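Local coordinates for iron-regulated ABC transporter siderophore-binding protein SirA (Staphylococcus aureus subsp. aureus, PDB 3MWF), which binds the siderophore staphyloferrin B and, as the substrate-binding protein of an iron-regulated ABC transporter, probably hands it on for import, at residues D195-K198 against Q199-G203; N60-K63 against D64-I67; T241-E244 against W245-K249; I8-M12 against G13-I17; K129-E132 against A133-L137. All blocks are in the same frame, centred on the assembly; numbering follows the deposited sequence.

Interaction 1. Residues D195-K198 against Q199-G203; sequences DLQK and QVDNG
Gln-197 and Asp-201, one turn apart on helix 194-201, meet with their side chains at about a right angle, over successive i to i+4 backbone bonds from Gln-199 N to Asp-195 O, from Val-200 N to Leu-196 O and, at 2.8 Å, from Asp-201 N to Gln-197 O. The Gln-197 side chain leaves with CG anti to the backbone N (chi1 -176°) and then bends at chi2, which swings the amide along the helix toward Asp-201. There Gln-197 NE2 donates to Asp-201 OD1 at 3.0 Å. The bond is fairly straight and lies in the plane of the Gln-197 amide, but it comes down on OD1 from above the carboxylate, whose plane is turned 53° from that of the amide. The other end of the same amide is held too: OE1 accepts from Arg-192, so both polar atoms of Gln-197 are engaged and the rotation of the group is fixed. Lys-198 and Asn-202 run side by side, with CG of Lys-198 3.8 Å from ND2 of Asn-202. The bond from Asn-202 N to Lys-198 O is weak, Asn-202 being the first residue to leave helical geometry. Gly-203, with its positive phi, is the C-prime residue of a Schellman motif: its N reaches Val-200 O at 2.9 Å, and Lys-204 N reaches back to Gln-199 O. On the inner side, Leu-196 and Gln-199 rest on Ile-207 of strand 206-209, the next element in the chain, while Leu-196 and Val-200 also touch Ala-177, just beyond strand 173-176.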
loop_
_atom_site.group_PDB
_atom_site.type_symbol
_atom_site.label_atom_id
_atom_site.label_comp_id
_atom_site.label_asym_id
_atom_site.label_seq_id
_atom_site.Cartn_x
_atom_site.Cartn_y
_atom_site.Cartn_z
ATOM N N ASP A 195 7.053 4.909 -21.614
ATOM C CA ASP A 195 6.608 3.527 -21.801
ATOM C C ASP A 195 5.919 3.005 -20.528
ATOM O O ASP A 195 4.881 2.322 -20.565
ATOM C CB ASP A 195 7.797 2.659 -22.218
ATOM C CG ASP A 195 7.369 1.434 -23.080
ATOM O OD1 ASP A 195 6.192 1.341 -23.527
ATOM O OD2 ASP A 195 8.216 0.561 -23.278
ATOM N N LEU A 196 6.490 3.338 -19.375
ATOM C CA LEU A 196 5.865 2.948 -18.098
ATOM C C LEU A 196 4.504 3.637 -17.906
ATOM O O LEU A 196 3.537 3.026 -17.413
ATOM C CB LEU A 196 6.833 3.309 -16.952
ATOM C CG LEU A 196 6.412 2.836 -15.568
ATOM C CD1 LEU A 196 6.303 1.338 -15.543
ATOM C CD2 LEU A 196 7.483 3.289 -14.563
ATOM N N GLN A 197 4.419 4.915 -18.307
ATOM C CA GLN A 197 3.170 5.644 -18.149
ATOM C C GLN A 197 2.100 5.027 -19.048
ATOM O O GLN A 197 0.911 4.938 -18.657
ATOM C CB GLN A 197 3.354 7.135 -18.470
ATOM C CG GLN A 197 2.104 7.963 -18.219
ATOM C CD GLN A 197 1.658 7.897 -16.800
ATOM O OE1 GLN A 197 2.487 8.001 -15.876
ATOM N NE2 GLN A 197 0.362 7.668 -16.597
ATOM N N LYS A 198 2.523 4.577 -20.233
ATOM C CA LYS A 198 1.589 3.904 -21.144
ATOM C C LYS A 198 0.997 2.654 -20.482
ATOM O O LYS A 198 -0.192 2.362 -20.663
ATOM C CB LYS A 198 2.278 3.521 -22.469
ATOM C CG LYS A 198 1.337 2.787 -23.442
ATOM C CD LYS A 198 1.942 2.619 -24.843
ATOM C CE LYS A 198 1.646 3.812 -25.780
ATOM N NZ LYS A 198 2.831 4.698 -25.993
ATOM N N GLN A 199 1.811 1.900 -19.731
ATOM C CA GLN A 199 1.308 0.732 -18.990
ATOM C C GLN A 199 0.236 1.131 -17.981
ATOM O O GLN A 199 -0.838 0.504 -17.885
ATOM C CB GLN A 199 2.458 -0.004 -18.298
ATOM C CG GLN A 199 3.504 -0.492 -19.282
ATOM C CD GLN A 199 2.893 -1.379 -20.344
ATOM O OE1 GLN A 199 2.291 -2.384 -20.032
ATOM N NE2 GLN A 199 3.049 -0.993 -21.607
ATOM N N VAL A 200 0.508 2.203 -17.241
ATOM C CA VAL A 200 -0.433 2.727 -16.277
ATOM C C VAL A 200 -1.717 3.187 -16.966
ATOM O O VAL A 200 -2.813 2.891 -16.489
ATOM C CB VAL A 200 0.214 3.854 -15.426
ATOM C CG1 VAL A 200 -0.827 4.548 -14.549
ATOM C CG2 VAL A 200 1.336 3.233 -14.566
ATOM N N ASP A 201 -1.572 3.880 -18.088
ATOM C CA ASP A 201 -2.748 4.359 -18.836
ATOM C C ASP A 201 -3.595 3.190 -19.353
ATOM O O ASP A 201 -4.811 3.354 -19.567
ATOM C CB ASP A 201 -2.322 5.222 -20.012
ATOM C CG ASP A 201 -1.676 6.535 -19.599
ATOM O OD1 ASP A 201 -1.848 7.031 -18.466
ATOM O OD2 ASP A 201 -1.017 7.094 -20.476
ATOM N N ASN A 202 -2.965 2.032 -19.554
ATOM C CA ASN A 202 -3.641 0.797 -19.998
ATOM C C ASN A 202 -4.218 0.003 -18.829
ATOM O O ASN A 202 -4.687 -1.133 -19.000
ATOM C CB ASN A 202 -2.684 -0.084 -20.803
ATOM C CG ASN A 202 -2.316 0.521 -22.141
ATOM O OD1 ASN A 202 -2.995 1.420 -22.627
ATOM N ND2 ASN A 202 -1.229 0.033 -22.745
ATOM N N GLY A 203 -4.203 0.605 -17.647
ATOM C CA GLY A 203 -4.799 -0.006 -16.461
ATOM C C GLY A 203 -3.879 -0.889 -15.643
ATOM O O GLY A 203 -4.340 -1.558 -14.700
#

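Interaction 2. Residues N60-K63 against D64-I67; sequences NDLK and DTKI
Leu-62 and Thr-65 form the packed side of a type II beta turn, closed by Thr-65 N donating to Leu-62 O at 3.1 Å. The donor stands above the carbonyl plane, and the angle at hydrogen is 143°. Thr-65 carries OG1 beside its backbone N (chi1 -59°), which lays the hydroxyl against the leucine: OG1 is 3.6 Å from Leu-62 CB. Both residues are buried, and Leu-62 continues inward onto Pro-42 and onto Thr-32 and Val-36 of helix 29-37.

The corner itself, Lys-63 and Asp-64, is loose and faces solvent. Their side chains come no closer than 4.1 Å, between Lys-63 CG and Asp-64 OD2. Asp-64 takes the third position of the turn with a phi of 77°, which brings its CB to 2.8 Å from Lys-63 O; glycine takes this conformation more easily.

Thr-65 OG1 bonds to Pro-42 O, and Lys-54 NZ bonds to both Leu-62 O and Thr-65 O. The buried side is therefore held by hydrogen bonds to main-chain carbonyls, from a hydroxyl and an ammonium, while Lys-63 and Asp-64 form no salt bridge with each other.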
loop_
_atom_site.group_PDB
_atom_site.type_symbol
_atom_site.label_atom_id
_atom_site.label_comp_id
_atom_site.label_asym_id
_atom_site.label_seq_id
_atom_site.Cartn_x
_atom_site.Cartn_y
_atom_site.Cartn_z
ATOM N N ASN A 60 0.917 -2.463 19.220
ATOM C CA ASN A 60 0.464 -1.921 20.517
ATOM C C ASN A 60 -0.925 -1.291 20.436
ATOM O O ASN A 60 -1.567 -1.049 21.467
ATOM C CB ASN A 60 1.489 -0.931 21.123
ATOM C CG ASN A 60 2.804 -1.617 21.561
ATOM O OD1 ASN A 60 2.836 -2.806 21.906
ATOM N ND2 ASN A 60 3.892 -0.858 21.546
ATOM N N ASP A 61 -1.378 -1.010 19.214
ATOM C CA ASP A 61 -2.748 -0.559 18.979
ATOM C C ASP A 61 -3.673 -1.729 18.656
ATOM O O ASP A 61 -4.890 -1.535 18.526
ATOM C CB ASP A 61 -2.791 0.439 17.823
ATOM C CG ASP A 61 -1.866 1.581 18.022
ATOM O OD1 ASP A 61 -0.887 1.699 17.250
ATOM O OD2 ASP A 61 -2.096 2.349 18.971
ATOM N N LEU A 62 -3.106 -2.930 18.527
ATOM C CA LEU A 62 -3.872 -4.139 18.230
ATOM C C LEU A 62 -3.781 -5.187 19.340
ATOM O O LEU A 62 -3.937 -6.381 19.090
ATOM C CB LEU A 62 -3.407 -4.781 16.922
ATOM C CG LEU A 62 -3.479 -3.945 15.649
ATOM C CD1 LEU A 62 -2.885 -4.751 14.472
ATOM C CD2 LEU A 62 -4.923 -3.520 15.354
ATOM N N LYS A 63 -3.534 -4.756 20.568
ATOM C CA LYS A 63 -3.484 -5.748 21.638
ATOM C C LYS A 63 -4.912 -6.293 21.844
ATOM O O LYS A 63 -5.896 -5.540 21.832
ATOM C CB LYS A 63 -2.838 -5.169 22.899
ATOM C CG LYS A 63 -3.687 -4.213 23.690
ATOM C CD LYS A 63 -2.841 -3.112 24.364
ATOM C CE LYS A 63 -1.452 -3.596 24.783
ATOM N NZ LYS A 63 -0.434 -2.524 24.529
ATOM N N ASP A 64 -5.031 -7.604 21.962
ATOM C CA ASP A 64 -6.344 -8.266 22.044
ATOM C C ASP A 64 -7.096 -8.391 20.713
ATOM O O ASP A 64 -8.122 -9.078 20.658
ATOM C CB ASP A 64 -7.285 -7.603 23.078
ATOM C CG ASP A 64 -6.721 -7.599 24.489
ATOM O OD1 ASP A 64 -6.257 -8.659 24.973
ATOM O OD2 ASP A 64 -6.776 -6.517 25.118
ATOM N N THR A 65 -6.628 -7.720 19.654
ATOM C CA THR A 65 -7.143 -8.021 18.312
ATOM C C THR A 65 -6.825 -9.470 17.962
ATOM O O THR A 65 -5.675 -9.910 18.037
ATOM C CB THR A 65 -6.544 -7.076 17.228
ATOM O OG1 THR A 65 -6.863 -5.719 17.542
ATOM C CG2 THR A 65 -7.079 -7.443 15.822
ATOM N N LYS A 66 -7.843 -10.236 17.583
ATOM C CA LYS A 66 -7.667 -11.620 17.247
ATOM C C LYS A 66 -7.242 -11.726 15.784
ATOM O O LYS A 66 -7.764 -11.010 14.921
ATOM C CB LYS A 66 -8.980 -12.384 17.487
ATOM C CG LYS A 66 -9.130 -13.716 16.770
ATOM C CD LYS A 66 -8.449 -14.840 17.551
ATOM C CE LYS A 66 -8.409 -16.113 16.743
ATOM N NZ LYS A 66 -7.863 -17.198 17.610
ATOM N N ILE A 67 -6.329 -12.640 15.514
ATOM C CA ILE A 67 -5.876 -12.868 14.132
ATOM C C ILE A 67 -6.846 -13.831 13.468
ATOM O O ILE A 67 -7.088 -14.927 13.982
ATOM C CB ILE A 67 -4.402 -13.376 14.084
ATOM C CG1 ILE A 67 -3.464 -12.327 14.692
ATOM C CG2 ILE A 67 -4.016 -13.783 12.657
ATOM C CD1 ILE A 67 -3.463 -10.989 13.983
#

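Interaction 3. Residues T241-E244 against W245-K249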
loop_
_atom_site.group_PDB
_atom_site.type_symbol
_atom_site.label_atom_id
_atom_site.label_comp_id
_atom_site.label_asym_id
_atom_site.label_seq_id
_atom_site.Cartn_x
_atom_site.Cartn_y
_atom_site.Cartn_z
ATOM N N THR A 241 18.011 -12.526 -6.519
ATOM C CA THR A 241 17.376 -11.788 -7.625
ATOM C C THR A 241 17.985 -10.385 -7.776
ATOM O O THR A 241 18.359 -9.977 -8.891
ATOM C CB THR A 241 15.863 -11.717 -7.432
ATOM O OG1 THR A 241 15.344 -13.053 -7.417
ATOM C CG2 THR A 241 15.199 -10.922 -8.585
ATOM N N GLU A 242 18.061 -9.642 -6.679
ATOM C CA GLU A 242 18.631 -8.302 -6.695
ATOM C C GLU A 242 20.057 -8.356 -7.256
ATOM O O GLU A 242 20.425 -7.560 -8.111
ATOM C CB GLU A 242 18.639 -7.709 -5.277
ATOM C CG GLU A 242 19.371 -6.374 -5.186
ATOM C CD GLU A 242 19.565 -5.891 -3.752
ATOM O OE1 GLU A 242 19.926 -6.701 -2.867
ATOM O OE2 GLU A 242 19.363 -4.692 -3.504
ATOM N N SER A 243 20.848 -9.315 -6.780
ATOM C CA SER A 243 22.232 -9.442 -7.246
ATOM C C SER A 243 22.320 -9.642 -8.758
ATOM O O SER A 243 23.080 -8.931 -9.425
ATOM C CB SER A 243 22.936 -10.593 -6.527
ATOM O OG SER A 243 24.265 -10.713 -7.033
ATOM N N GLU A 244 21.530 -10.574 -9.286
ATOM C CA GLU A 244 21.509 -10.899 -10.718
ATOM C C GLU A 244 21.023 -9.733 -11.579
ATOM O O GLU A 244 21.645 -9.406 -12.613
ATOM C CB GLU A 244 20.672 -12.150 -10.963
ATOM C CG GLU A 244 21.420 -13.381 -10.418
ATOM C CD GLU A 244 20.594 -14.641 -10.319
ATOM O OE1 GLU A 244 19.359 -14.608 -10.528
ATOM O OE2 GLU A 244 21.213 -15.682 -10.010
ATOM N N TRP A 245 19.920 -9.117 -11.161
ATOM C CA TRP A 245 19.348 -8.006 -11.932
ATOM C C TRP A 245 20.221 -6.752 -11.884
ATOM O O TRP A 245 20.416 -6.106 -12.922
ATOM C CB TRP A 245 17.899 -7.696 -11.516
ATOM C CG TRP A 245 16.915 -8.735 -12.005
ATOM C CD1 TRP A 245 16.929 -10.074 -11.724
ATOM C CD2 TRP A 245 15.787 -8.518 -12.874
ATOM N NE1 TRP A 245 15.870 -10.716 -12.360
ATOM C CE2 TRP A 245 15.166 -9.786 -13.081
ATOM C CE3 TRP A 245 15.239 -7.381 -13.503
ATOM C CZ2 TRP A 245 14.009 -9.947 -13.868
ATOM C CZ3 TRP A 245 14.090 -7.543 -14.315
ATOM C CH2 TRP A 245 13.493 -8.829 -14.476
ATOM N N THR A 246 20.768 -6.421 -10.716
ATOM C CA THR A 246 21.542 -5.170 -10.564
ATOM C C THR A 246 22.953 -5.315 -11.159
ATOM O O THR A 246 23.625 -4.308 -11.383
ATOM C CB THR A 246 21.611 -4.618 -9.121
ATOM O OG1 THR A 246 22.271 -5.567 -8.256
ATOM C CG2 THR A 246 20.181 -4.255 -8.587
ATOM N N SER A 247 23.347 -6.555 -11.446
ATOM C CA SER A 247 24.642 -6.888 -12.067
ATOM C C SER A 247 24.598 -6.834 -13.598
ATOM O O SER A 247 25.643 -6.938 -14.258
ATOM C CB SER A 247 25.069 -8.305 -11.662
ATOM O OG SER A 247 25.529 -8.272 -10.339
ATOM N N SER A 248 23.400 -6.679 -14.165
ATOM C CA SER A 248 23.224 -6.736 -15.616
ATOM C C SER A 248 23.653 -5.437 -16.288
ATOM O O SER A 248 23.596 -4.349 -15.691
ATOM C CB SER A 248 21.765 -7.036 -15.989
ATOM O OG SER A 248 20.968 -5.957 -15.555
ATOM N N LYS A 249 24.053 -5.544 -17.547
ATOM C CA LYS A 249 24.367 -4.334 -18.332
ATOM C C LYS A 249 23.152 -3.409 -18.452
ATOM O O LYS A 249 23.303 -2.185 -18.484
ATOM C CB LYS A 249 24.918 -4.688 -19.717
ATOM C CG LYS A 249 23.978 -5.495 -20.615
ATOM C CD LYS A 249 23.956 -5.011 -22.081
ATOM C CE LYS A 249 25.287 -5.170 -22.826
ATOM N NZ LYS A 249 25.199 -4.527 -24.189
#
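Thr-241 and Trp-245 lie side by side and point the same way from one flank of helix 236-246. The threonine methyl meets the pyrrole part of the indole, with Thr-241 CG2 3.7 Å from Trp-245 CD1, while the Thr-241 hydroxyl bonds to Arg-169 O and Leu-237 O. In the backbone, Trp-245 N makes a nearly straight bond to Thr-241 O at 2.9 Å. On another flank Glu-242 and Thr-246 cross at a slant, touching lightly through Glu-242 CG and Thr-246 CG2. With chi1 at 62°, Thr-246 OG1 sits between its own N and carbonyl carbon and donates to Glu-242 O at 2.7 Å. The backbone N of Thr-246 donates to the same oxygen from the opposite face of the carbonyl plane, so one acceptor is gripped twice. Ser-247 does likewise from a different rotamer (chi1 -75°): its OG donates to Ser-243 O at 2.7 Å, while its backbone bond there is weak. Ser-248 then bonds through OG to Trp-245 O and, as N-cap of the following helix, to Trp-251 N. Three successive hydroxyls thus bond to main-chain carbonyls where one helix gives way to the next. Around them, Phe-168 of strand 163-168 touches Thr-241, Glu-242 and Thr-246; Thr-173 of strand 173-176 meets Thr-241 and Trp-245, and Lys-212 makes a cation-pi contact with the indole.

Interaction 4. Residues I8-M12 against G13-I17; sequences IKHAM and GTTEI
His-10 reaches across a beta hairpin to Thr-15, over a backbone paired in antiparallel fashion. Among the main-chain bonds, Ile-8 and Thr-15 form a hydrogen-bonded pair, each N reaching the other's O at 2.9 Å, and His-10 with Gly-13 forms the next such pair, closing the type I turn that runs from His-10 to Gly-13. The bond from Gly-13 N to His-10 O is the longer one at 3.3 Å, its donor standing above the carbonyl plane. Between these pairs Lys-9 and Thr-14 make a non-hydrogen-bonded pair, their side chains lying alongside one another, and Thr-14 CA gives a CA-H...O contact to Ile-8 O.

The side-chain hydrogen bonds centre on the imidazole. With chi1 at 55° its CG stands between the backbone N and carbonyl carbon, which folds the ring back over the hairpin. His-10 NE2 donates to Thr-15 OG1 at 2.8 Å, at the ring edge, with OG1 tilted 19° from its plane. His-10 ND1 accepts from Met-12 N at 3.2 Å, a donor well out of that plane. One ring face has Gly-13 O over its centre, 3.3 Å above the plane.

Apolar contact is made by Ile-8 and Ile-17, whose CD1 methyls meet at 3.3 Å, tight for two carbons; both residues also touch Ala-126 of helix 116-127.

Because NE2 is a hydrogen-bond donor and ND1 an acceptor, the pattern is consistent with a neutral imidazole carrying its proton on NE2. Thr-15 OG1, bonded in addition to Thr-107 O, links the imidazole to strand 107-110.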
loop_
_atom_site.group_PDB
_atom_site.type_symbol
_atom_site.label_atom_id
_atom_site.label_comp_id
_atom_site.label_asym_id
_atom_site.label_seq_id
_atom_site.Cartn_x
_atom_site.Cartn_y
_atom_site.Cartn_z
ATOM N N ILE A 8 -24.554 1.665 2.323
ATOM C CA ILE A 8 -23.284 1.962 1.682
ATOM C C ILE A 8 -23.133 1.256 0.337
ATOM O O ILE A 8 -23.295 0.042 0.259
ATOM C CB ILE A 8 -22.121 1.550 2.605
ATOM C CG1 ILE A 8 -22.105 2.456 3.842
ATOM C CG2 ILE A 8 -20.784 1.594 1.846
ATOM C CD1 ILE A 8 -21.144 2.037 4.874
ATOM N N LYS A 9 -22.829 2.028 -0.708
ATOM C CA LYS A 9 -22.480 1.493 -2.024
ATOM C C LYS A 9 -20.969 1.229 -2.076
ATOM O O LYS A 9 -20.185 2.133 -1.810
ATOM C CB LYS A 9 -22.822 2.514 -3.112
ATOM C CG LYS A 9 -24.264 2.489 -3.591
ATOM C CD LYS A 9 -24.593 3.769 -4.369
ATOM C CE LYS A 9 -25.895 3.674 -5.160
ATOM N NZ LYS A 9 -27.078 3.404 -4.299
ATOM N N HIS A 10 -20.553 0.009 -2.405
ATOM C CA HIS A 10 -19.123 -0.296 -2.383
ATOM C C HIS A 10 -18.793 -1.217 -3.541
ATOM O O HIS A 10 -19.645 -1.440 -4.424
ATOM C CB HIS A 10 -18.732 -0.897 -1.015
ATOM C CG HIS A 10 -19.541 -2.095 -0.645
ATOM N ND1 HIS A 10 -19.232 -3.361 -1.087
ATOM C CD2 HIS A 10 -20.671 -2.214 0.091
ATOM C CE1 HIS A 10 -20.136 -4.215 -0.634
ATOM N NE2 HIS A 10 -21.022 -3.542 0.080
ATOM N N ALA A 11 -17.571 -1.750 -3.567
ATOM C CA ALA A 11 -17.113 -2.491 -4.738
ATOM C C ALA A 11 -17.869 -3.782 -5.022
ATOM O O ALA A 11 -17.854 -4.263 -6.149
ATOM C CB ALA A 11 -15.574 -2.764 -4.647
ATOM N N MET A 12 -18.531 -4.338 -4.008
ATOM C CA MET A 12 -19.206 -5.605 -4.183
ATOM C C MET A 12 -20.722 -5.507 -4.082
ATOM O O MET A 12 -21.404 -6.529 -4.024
ATOM C CB MET A 12 -18.679 -6.634 -3.187
ATOM C CG MET A 12 -17.325 -7.192 -3.537
ATOM S SD MET A 12 -17.375 -8.132 -5.079
ATOM C CE MET A 12 -18.410 -9.558 -4.646
ATOM N N GLY A 13 -21.247 -4.295 -4.076
ATOM C CA GLY A 13 -22.702 -4.123 -4.042
ATOM C C GLY A 13 -23.118 -3.112 -3.007
ATOM O O GLY A 13 -22.390 -2.159 -2.737
ATOM N N THR A 14 -24.311 -3.315 -2.443
ATOM C CA THR A 14 -24.849 -2.433 -1.414
ATOM C C THR A 14 -24.982 -3.163 -0.082
ATOM O O THR A 14 -25.464 -4.302 -0.036
ATOM C CB THR A 14 -26.253 -1.927 -1.844
ATOM O OG1 THR A 14 -26.111 -1.159 -3.050
ATOM C CG2 THR A 14 -26.889 -1.090 -0.764
ATOM N N THR A 15 -24.580 -2.490 0.998
ATOM C CA THR A 15 -24.639 -3.065 2.350
ATOM C C THR A 15 -25.349 -2.138 3.313
ATOM O O THR A 15 -25.042 -0.953 3.351
ATOM C CB THR A 15 -23.199 -3.397 2.875
ATOM O OG1 THR A 15 -22.680 -4.473 2.104
ATOM C CG2 THR A 15 -23.209 -3.831 4.337
ATOM N N GLU A 16 -26.287 -2.697 4.090
ATOM C CA GLU A 16 -26.986 -1.970 5.141
ATOM C C GLU A 16 -26.310 -2.230 6.478
ATOM O O GLU A 16 -26.179 -3.372 6.904
ATOM C CB GLU A 16 -28.476 -2.374 5.215
ATOM C CG GLU A 16 -29.295 -1.501 6.175
ATOM C CD GLU A 16 -30.703 -2.017 6.414
ATOM O OE1 GLU A 16 -30.984 -2.530 7.529
ATOM O OE2 GLU A 16 -31.530 -1.894 5.493
ATOM N N ILE A 17 -25.879 -1.155 7.123
ATOM C CA ILE A 17 -25.273 -1.229 8.445
ATOM C C ILE A 17 -26.283 -0.691 9.445
ATOM O O ILE A 17 -26.759 0.444 9.307
ATOM C CB ILE A 17 -23.969 -0.384 8.510
ATOM C CG1 ILE A 17 -22.950 -0.908 7.482
ATOM C CG2 ILE A 17 -23.388 -0.383 9.933
ATOM C CD1 ILE A 17 -21.689 -0.105 7.388
#

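Interaction 5. Residues K129-E132 against A133-L137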
loop_
_atom_site.group_PDB
_atom_site.type_symbol
_atom_site.label_atom_id
_atom_site.label_comp_id
_atom_site.label_asym_id
_atom_site.label_seq_id
_atom_site.Cartn_x
_atom_site.Cartn_y
_atom_site.Cartn_z
ATOM N N LYS A 129 -17.394 7.715 11.137
ATOM C CA LYS A 129 -16.223 8.530 11.451
ATOM C C LYS A 129 -15.848 9.405 10.244
ATOM O O LYS A 129 -14.659 9.588 9.931
ATOM C CB LYS A 129 -15.040 7.640 11.850
ATOM C CG LYS A 129 -15.248 6.805 13.106
ATOM C CD LYS A 129 -15.102 7.602 14.384
ATOM C CE LYS A 129 -15.192 6.675 15.574
ATOM N NZ LYS A 129 -15.327 7.443 16.835
ATOM N N GLU A 130 -16.863 9.955 9.581
ATOM C CA GLU A 130 -16.660 10.750 8.368
ATOM C C GLU A 130 -15.803 11.988 8.584
ATOM O O GLU A 130 -14.914 12.275 7.773
ATOM C CB GLU A 130 -17.995 11.141 7.733
ATOM C CG GLU A 130 -18.647 9.984 7.000
ATOM C CD GLU A 130 -19.949 10.362 6.339
ATOM O OE1 GLU A 130 -19.956 11.323 5.540
ATOM O OE2 GLU A 130 -20.967 9.688 6.610
ATOM N N LYS A 131 -16.052 12.698 9.688
ATOM C CA LYS A 131 -15.274 13.889 10.010
ATOM C C LYS A 131 -13.816 13.507 10.304
ATOM O O LYS A 131 -12.893 14.189 9.861
ATOM C CB LYS A 131 -15.914 14.650 11.193
ATOM C CG LYS A 131 -15.090 15.796 11.797
ATOM C CD LYS A 131 -14.944 16.991 10.863
ATOM C CE LYS A 131 -14.910 18.317 11.642
ATOM N NZ LYS A 131 -14.036 18.268 12.851
ATOM N N GLU A 132 -13.613 12.419 11.039
ATOM C CA GLU A 132 -12.255 11.930 11.324
ATOM C C GLU A 132 -11.518 11.576 10.022
ATOM O O GLU A 132 -10.364 11.945 9.839
ATOM C CB GLU A 132 -12.295 10.710 12.247
ATOM C CG GLU A 132 -12.720 11.021 13.701
ATOM C CD GLU A 132 -14.229 11.174 13.898
ATOM O OE1 GLU A 132 -15.028 11.091 12.935
ATOM O OE2 GLU A 132 -14.637 11.405 15.058
ATOM N N ALA A 133 -12.221 10.892 9.121
ATOM C CA ALA A 133 -11.652 10.486 7.823
ATOM C C ALA A 133 -11.257 11.695 6.980
ATOM O O ALA A 133 -10.162 11.748 6.388
ATOM C CB ALA A 133 -12.637 9.602 7.062
ATOM N N GLU A 134 -12.141 12.687 6.960
ATOM C CA GLU A 134 -11.862 13.926 6.251
ATOM C C GLU A 134 -10.609 14.618 6.792
ATOM O O GLU A 134 -9.780 15.068 6.005
ATOM C CB GLU A 134 -13.069 14.862 6.316
ATOM C CG GLU A 134 -13.271 15.662 5.044
ATOM C CD GLU A 134 -14.357 16.714 5.166
ATOM O OE1 GLU A 134 -14.067 17.879 4.817
ATOM O OE2 GLU A 134 -15.492 16.383 5.598
ATOM N N ASP A 135 -10.470 14.680 8.123
ATOM C CA ASP A 135 -9.315 15.314 8.777
ATOM C C ASP A 135 -8.012 14.547 8.454
ATOM O O ASP A 135 -6.978 15.150 8.185
ATOM C CB ASP A 135 -9.502 15.420 10.307
ATOM C CG ASP A 135 -10.704 16.300 10.733
ATOM O OD1 ASP A 135 -11.117 17.225 9.988
ATOM O OD2 ASP A 135 -11.240 16.060 11.849
ATOM N N LEU A 136 -8.071 13.213 8.479
ATOM C CA LEU A 136 -6.919 12.407 8.076
ATOM C C LEU A 136 -6.463 12.746 6.638
ATOM O O LEU A 136 -5.292 13.008 6.393
ATOM C CB LEU A 136 -7.241 10.914 8.212
ATOM C CG LEU A 136 -7.342 10.276 9.609
ATOM C CD1 LEU A 136 -7.499 8.778 9.452
ATOM C CD2 LEU A 136 -6.136 10.591 10.514
ATOM N N LEU A 137 -7.410 12.773 5.711
ATOM C CA LEU A 137 -7.113 13.002 4.310
ATOM C C LEU A 137 -6.637 14.435 4.068
ATOM O O LEU A 137 -5.715 14.656 3.283
ATOM C CB LEU A 137 -8.310 12.618 3.440
ATOM C CG LEU A 137 -8.613 11.098 3.499
ATOM C CD1 LEU A 137 -9.724 10.715 2.529
ATOM C CD2 LEU A 137 -7.371 10.248 3.228
#
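Lys-131 and Asp-135 make the one side-chain contact of note here, crossing at a slant on the outer face of the helix. Lys-131 NZ stands 3.7 Å from Asp-135 OD2, a long salt bridge, and much of the meeting is made by the aliphatic part of the lysine: its CD lies 3.9 Å from each carboxylate oxygen of Asp-135. The lysine starts with CG anti to the backbone N (chi1 170°) and then bends at every later torsion, which curls the chain over the carboxylate.

The aspartate in turn folds back on its own turn, its CG beside the backbone N and its OD2 3.2 Å from Lys-131 O, two acceptors with no hydrogen bond between them. Asp-135 N nevertheless bonds to that same carbonyl at 3.0 Å, one of four regular i to i+4 bonds. They begin with Ala-133 N to Lys-129 O at 2.9 Å, Lys-129 being the N-cap of helix 130-155. This long helix, running from the N-terminal lobe to the C-terminal lobe, is the connecting backbone helix known from siderophore-binding proteins of this class.

On the inner side Ala-133 is buried, its CB 3.5 Å from Lys-129 O, and packs against Thr-120 of helix 116-127 and against Leu-38. Leu-136 also rests on Leu-38, while its carbonyl accepts from Tyr-277 OH.

In the fold
Following the chain from its N terminus, interaction 4 comes first, closing the hairpin of strands 6-10 and 13-17 against strand 107-110 and helix 116-127. Interaction 2 turns the chain into strand 66-70 of the six-stranded sheet. Interaction 5 starts helix 130-155, which leads on to the five-stranded sheet; its centre is about 20 Å from that of interaction 4, and both pack on helix 116-127. Interaction 1 ends helix 194-201 before strand 206-209, and interaction 3 ends helix 236-246 beside strands 163-168 and 173-176. Each closes only a local turn, so none nests or crosses; they follow in series without touching.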